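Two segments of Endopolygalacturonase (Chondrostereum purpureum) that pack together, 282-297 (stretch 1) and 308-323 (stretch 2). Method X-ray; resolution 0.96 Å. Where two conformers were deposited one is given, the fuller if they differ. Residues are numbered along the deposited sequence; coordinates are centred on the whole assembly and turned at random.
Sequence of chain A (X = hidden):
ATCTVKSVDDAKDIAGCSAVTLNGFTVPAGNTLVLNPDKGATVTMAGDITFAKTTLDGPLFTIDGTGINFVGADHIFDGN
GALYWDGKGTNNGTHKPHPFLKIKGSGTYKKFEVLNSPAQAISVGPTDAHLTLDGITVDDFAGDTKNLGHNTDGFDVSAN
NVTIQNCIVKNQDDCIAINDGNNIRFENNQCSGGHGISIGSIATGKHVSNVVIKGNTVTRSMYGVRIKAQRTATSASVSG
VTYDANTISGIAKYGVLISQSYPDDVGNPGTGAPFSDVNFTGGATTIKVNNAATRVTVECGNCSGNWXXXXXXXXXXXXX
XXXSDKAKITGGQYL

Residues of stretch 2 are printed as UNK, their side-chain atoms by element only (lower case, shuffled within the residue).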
# COMPACT_ATOMS: atom_id res chain seq x y z
N GLY A 282 -2.35 13.99 17.65
CA GLY A 282 -3.76 14.09 17.25
C GLY A 282 -4.56 13.09 18.07
O GLY A 282 -4.46 13.07 19.31
N GLY A 283 -5.37 12.29 17.42
CA GLY A 283 -6.12 11.23 18.14
C GLY A 283 -5.15 10.14 18.58
O GLY A 283 -4.11 9.89 17.94
N ALA A 284 -5.50 9.43 19.67
CA ALA A 284 -4.70 8.33 20.15
C ALA A 284 -4.49 7.29 19.04
O ALA A 284 -5.44 6.84 18.39
CB ALA A 284 -5.42 7.67 21.32
N THR A 285 -3.22 6.85 18.92
CA THR A 285 -2.93 5.63 18.18
C THR A 285 -2.65 4.55 19.26
O THR A 285 -1.70 4.67 20.02
CB THR A 285 -1.76 5.79 17.23
OG1 THR A 285 -2.18 6.61 16.12
CG2 THR A 285 -1.26 4.44 16.71
N THR A 286 -3.58 3.60 19.31
CA THR A 286 -3.47 2.54 20.29
C THR A 286 -3.17 1.25 19.54
O THR A 286 -3.81 0.94 18.52
CB THR A 286 -4.75 2.41 21.14
OG1 THR A 286 -5.89 1.96 20.31
CG2 THR A 286 -5.08 3.71 21.86
N ILE A 287 -2.17 0.52 20.07
CA ILE A 287 -1.71 -0.72 19.40
C ILE A 287 -1.60 -1.83 20.44
O ILE A 287 -0.93 -1.65 21.45
CB ILE A 287 -0.31 -0.49 18.73
CG1 ILE A 287 -0.31 0.74 17.85
CG2 ILE A 287 0.13 -1.77 18.04
CD1 ILE A 287 1.01 0.97 17.09
N LYS A 288 -2.30 -2.91 20.21
CA LYS A 288 -2.27 -4.10 21.09
C LYS A 288 -1.56 -5.21 20.35
O LYS A 288 -1.94 -5.54 19.20
CB LYS A 288 -3.69 -4.53 21.47
CG LYS A 288 -4.44 -3.43 22.25
CD LYS A 288 -5.90 -3.74 22.65
CE LYS A 288 -6.71 -2.54 23.08
NZ LYS A 288 -8.19 -2.63 23.51
N VAL A 289 -0.54 -5.79 20.97
CA VAL A 289 0.24 -6.81 20.33
C VAL A 289 0.06 -8.15 21.06
O VAL A 289 -0.29 -8.22 22.25
CB VAL A 289 1.73 -6.42 20.21
CG1 VAL A 289 1.93 -5.03 19.61
CG2 VAL A 289 2.49 -6.55 21.54
N ASN A 290 0.35 -9.22 20.33
CA ASN A 290 0.21 -10.58 20.84
C ASN A 290 1.30 -10.92 21.82
O ASN A 290 2.31 -10.21 21.96
CB ASN A 290 0.30 -11.57 19.67
CG ASN A 290 -0.95 -11.48 18.80
OD1 ASN A 290 -1.94 -10.81 19.09
ND2 ASN A 290 -0.85 -12.18 17.65
N ASN A 291 1.13 -12.07 22.49
CA ASN A 291 2.01 -12.40 23.60
C ASN A 291 3.49 -12.53 23.23
O ASN A 291 4.32 -12.11 24.08
CB ASN A 291 1.58 -13.76 24.23
CG ASN A 291 0.33 -13.56 25.06
OD1 ASN A 291 -0.18 -12.45 25.26
ND2 ASN A 291 -0.17 -14.63 25.58
N ALA A 292 3.79 -13.05 22.06
CA ALA A 292 5.17 -13.23 21.64
C ALA A 292 5.73 -12.05 20.86
O ALA A 292 6.86 -12.07 20.42
CB ALA A 292 5.32 -14.47 20.75
N ALA A 293 4.88 -10.99 20.68
CA ALA A 293 5.28 -9.86 19.86
C ALA A 293 6.10 -8.86 20.67
O ALA A 293 6.12 -8.88 21.91
CB ALA A 293 4.03 -9.17 19.33
N THR A 294 6.76 -7.97 19.93
CA THR A 294 7.46 -6.81 20.48
C THR A 294 6.61 -5.56 20.30
O THR A 294 5.97 -5.38 19.25
CB THR A 294 8.81 -6.64 19.77
OG1 THR A 294 9.62 -7.80 20.04
CG2 THR A 294 9.56 -5.41 20.23
N ARG A 295 6.57 -4.69 21.31
CA ARG A 295 5.79 -3.44 21.21
C ARG A 295 6.38 -2.47 20.19
O ARG A 295 5.77 -2.24 19.14
CB ARG A 295 5.62 -2.81 22.61
CG ARG A 295 4.70 -3.68 23.51
CD ARG A 295 4.38 -2.99 24.81
NE ARG A 295 5.47 -2.74 25.75
CZ ARG A 295 5.86 -3.68 26.64
NH1 ARG A 295 5.35 -4.90 26.67
NH2 ARG A 295 6.83 -3.39 27.51
N VAL A 296 7.54 -1.90 20.51
CA VAL A 296 8.17 -0.89 19.64
C VAL A 296 9.66 -1.14 19.55
O VAL A 296 10.35 -1.22 20.57
CB VAL A 296 7.94 0.51 20.24
CG1 VAL A 296 8.72 1.59 19.46
CG2 VAL A 296 6.46 0.86 20.30
N THR A 297 10.18 -1.18 18.32
CA THR A 297 11.63 -1.11 18.10
C THR A 297 11.90 0.02 17.08
O THR A 297 11.24 0.08 16.04
CB THR A 297 12.23 -2.43 17.65
OG1 THR A 297 12.28 -3.26 18.85
CG2 THR A 297 13.64 -2.33 17.06
N UNK A 308 7.54 13.58 18.41
CA UNK A 308 6.50 13.68 19.48
C UNK A 308 5.60 12.43 19.33
O UNK A 308 4.85 12.36 18.34
o UNK A 308 4.27 14.23 21.04
n UNK A 308 4.30 16.42 20.55
c UNK A 308 5.69 14.97 19.24
c UNK A 308 4.67 15.19 20.36
N UNK A 309 5.77 11.49 20.25
CA UNK A 309 5.01 10.25 20.24
C UNK A 309 3.99 10.23 21.40
O UNK A 309 3.54 9.19 21.86
c UNK A 309 6.69 8.79 19.06
c UNK A 309 7.28 7.52 18.70
c UNK A 309 5.95 9.04 20.35
c UNK A 309 8.59 5.40 17.44
c UNK A 309 6.91 9.63 17.99
c UNK A 309 7.39 6.29 19.36
c UNK A 309 8.51 6.59 16.78
c UNK A 309 8.03 5.24 18.72
c UNK A 309 7.85 7.68 17.41
n UNK A 309 7.62 8.97 16.99
N UNK A 310 3.53 11.45 21.79
CA UNK A 310 2.68 11.55 22.98
C UNK A 310 1.41 10.79 22.86
O UNK A 310 0.89 10.35 23.89
c UNK A 310 2.38 13.06 23.22
o UNK A 310 1.74 13.64 22.05
N UNK A 311 0.86 10.63 21.64
CA UNK A 311 -0.45 9.97 21.50
C UNK A 311 -0.35 8.48 21.19
O UNK A 311 -1.38 7.84 20.94
o UNK A 311 -2.27 11.92 23.28
n UNK A 311 -3.94 11.90 21.86
c UNK A 311 -1.71 12.12 20.96
c UNK A 311 -1.30 10.70 20.45
c UNK A 311 -2.67 11.99 22.14
N UNK A 312 0.87 7.90 21.27
CA UNK A 312 1.01 6.45 21.06
C UNK A 312 0.86 5.70 22.37
O UNK A 312 1.55 6.02 23.36
c UNK A 312 2.41 6.18 20.47
c UNK A 312 1.78 4.08 19.21
c UNK A 312 4.22 4.58 19.76
c UNK A 312 2.76 4.73 20.24
N UNK A 313 0.06 4.66 22.35
CA UNK A 313 -0.00 3.68 23.47
C UNK A 313 0.14 2.28 22.84
O UNK A 313 -0.70 1.95 22.00
c UNK A 313 -1.30 3.79 24.28
c UNK A 313 -1.32 2.71 25.36
o UNK A 313 -1.40 5.09 24.83
N UNK A 314 1.13 1.54 23.26
CA UNK A 314 1.30 0.16 22.80
C UNK A 314 1.31 -0.75 24.03
O UNK A 314 2.08 -0.46 24.97
c UNK A 314 2.59 -0.04 21.98
c UNK A 314 2.60 -1.46 21.35
c UNK A 314 2.77 1.02 20.90
N UNK A 315 0.51 -1.80 24.01
CA UNK A 315 0.39 -2.74 25.12
C UNK A 315 0.48 -4.19 24.58
O UNK A 315 0.29 -4.43 23.40
c UNK A 315 -0.97 -1.14 26.57
c UNK A 315 -0.92 -2.53 25.90
o UNK A 315 -2.04 -2.69 24.98
N UNK A 316 0.77 -5.08 25.54
CA UNK A 316 0.93 -6.49 25.21
C UNK A 316 2.41 -6.85 24.97
O UNK A 316 3.29 -5.98 24.87
N UNK A 317 2.67 -8.16 24.80
CA UNK A 317 3.98 -8.58 24.33
C UNK A 317 5.09 -8.14 25.25
O UNK A 317 4.96 -8.09 26.50
N UNK A 318 6.25 -7.86 24.65
CA UNK A 318 7.46 -7.48 25.38
C UNK A 318 8.02 -6.19 24.82
O UNK A 318 7.70 -5.74 23.71
c UNK A 318 9.12 -8.75 23.93
c UNK A 318 10.78 -10.05 22.54
c UNK A 318 10.20 -9.83 23.91
n UNK A 318 11.78 -11.15 22.56
c UNK A 318 8.51 -8.57 25.30
N UNK A 319 8.88 -5.55 25.62
CA UNK A 319 9.54 -4.34 25.18
C UNK A 319 10.49 -4.60 24.04
O UNK A 319 11.19 -5.60 24.03
c UNK A 319 10.38 -3.79 26.37
N UNK A 320 10.58 -3.66 23.13
CA UNK A 320 11.64 -3.67 22.09
C UNK A 320 12.82 -2.81 22.52
O UNK A 320 13.10 -2.66 23.73
N UNK A 321 13.55 -2.32 21.52
CA UNK A 321 14.74 -1.51 21.78
C UNK A 321 14.63 -0.22 20.99
O UNK A 321 14.08 -0.17 19.88
c UNK A 321 16.23 -3.51 22.28
c UNK A 321 16.02 -2.27 21.38
o UNK A 321 15.96 -2.73 20.01
N UNK A 322 15.21 0.85 21.58
CA UNK A 322 15.20 2.17 20.95
C UNK A 322 16.63 2.63 20.73
O UNK A 322 17.38 2.88 21.69
c UNK A 322 14.56 4.62 21.13
c UNK A 322 13.03 2.84 22.16
c UNK A 322 12.18 2.78 20.93
c UNK A 322 14.48 3.22 21.81
N UNK A 323 16.99 2.80 19.46
CA UNK A 323 18.28 3.34 19.01
C UNK A 323 17.87 4.41 18.02
O UNK A 323 17.65 4.14 16.83
c UNK A 323 20.57 0.26 18.87
c UNK A 323 20.86 -0.90 19.84
n UNK A 323 21.94 -1.72 19.22
c UNK A 323 19.14 2.23 18.40
c UNK A 323 19.57 1.24 19.47
O HOH W 1 -2.73 -0.32 23.78
O HOH W 2 0.16 -9.70 24.60
O HOH W 3 8.60 -1.41 23.40

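Position 308 has two side-chain carbons, the second carrying one oxygen and one nitrogen. It does not touch stretch 1. It is Asn-308.

Position 309 has one carbon, then fused five- and six-membered rings with eight carbons and one nitrogen. The ring edge meets Val-296. This is Trp-309, its CZ3 3.8 Å from CG1 of Val-296.

Position 310 has one carbon and one oxygen, out of reach of stretch 1. It is Ser-310. Its N and OG both donate to OD1 of Asn-308, at 3.0 and 2.8 Å.

Position 311 has three carbons, the third carrying oxygen and nitrogen. The nitrogen lies near Gly-282 O. This is Gln-311, and NE2 donates to O of Gly-282 at 2.9 Å. Its backbone O accepts from N of Thr-285, also at 2.9 Å.

Position 312 has four carbons, forked at the second, touching Thr-285 and Ile-287. It is Leu-312. CD1 packs 3.8 Å from CD1 of Ile-287.

Position 313 has one carbon carrying an oxygen and a carbon, on the same sheet face as Thr-286. It is Thr-313. Its backbone N donates to O of Thr-285 (2.9 Å), and its O accepts from N of Ile-287 (2.8 Å).

Position 314 has three carbons, forked at the first, among Ile-287, Val-289, Arg-295 and Val-296. It is Val-314. CG1 is 4.0 Å from CG1 of Val-289, and CG2 is 3.7 Å from CG2 of Val-296.

Position 315 has one carbon carrying oxygen and carbon. The oxygen lies near Lys-288. It is Thr-315. A water hydrogen-bonds both its OG1 and the O of Ile-287.

Position 316 has no side-chain atoms. It is Gly-316. A CB would lie 2.2 Å from O of Val-289, a clash, and the backbone angles also call for glycine.

Position 317 also lacks a side chain. It is Gly-317. A CB would clash with O of Ala-293 at 2.3 Å.

Position 318 has four carbons in a row ending in nitrogen, and passes Thr-294. It is Lys-318. Its backbone N donates to O of Ala-293, and its O accepts from N of Arg-295, both at 2.9 Å.

Position 319 has a single carbon, near the Arg-295 guanidinium. It is Ala-319.

Position 320 has none. It is Gly-320. A CB would lie 2.1 Å from O of Val-296.

Position 321 has one carbon carrying oxygen and carbon, beside Thr-297. It is Thr-321. Its N donates to OG1 of Thr-297 at 3.1 Å.

Position 322 has four carbons, forked at the first, one arm two carbons long and reaching Val-296. It is Ile-322. CD1 is 3.9 Å from CG1 of Val-296.

Position 323 has four carbons in a row ending in nitrogen, with no contact. It is Lys-323.

Parallel strands 285-289 and 312-315 pair by backbone hydrogen bonds. On the face that holds Thr-285, Ile-287 packs against Leu-312 and Val-314. Past the corner, Val-296 joins that cluster. Arg-295 reaches back, its NH1 donating to O of Gly-316 at 2.9 Å. The glycines let the backbones approach closely.

Stretch 2 (308-323) NWSQLTVTGGKAGTIK
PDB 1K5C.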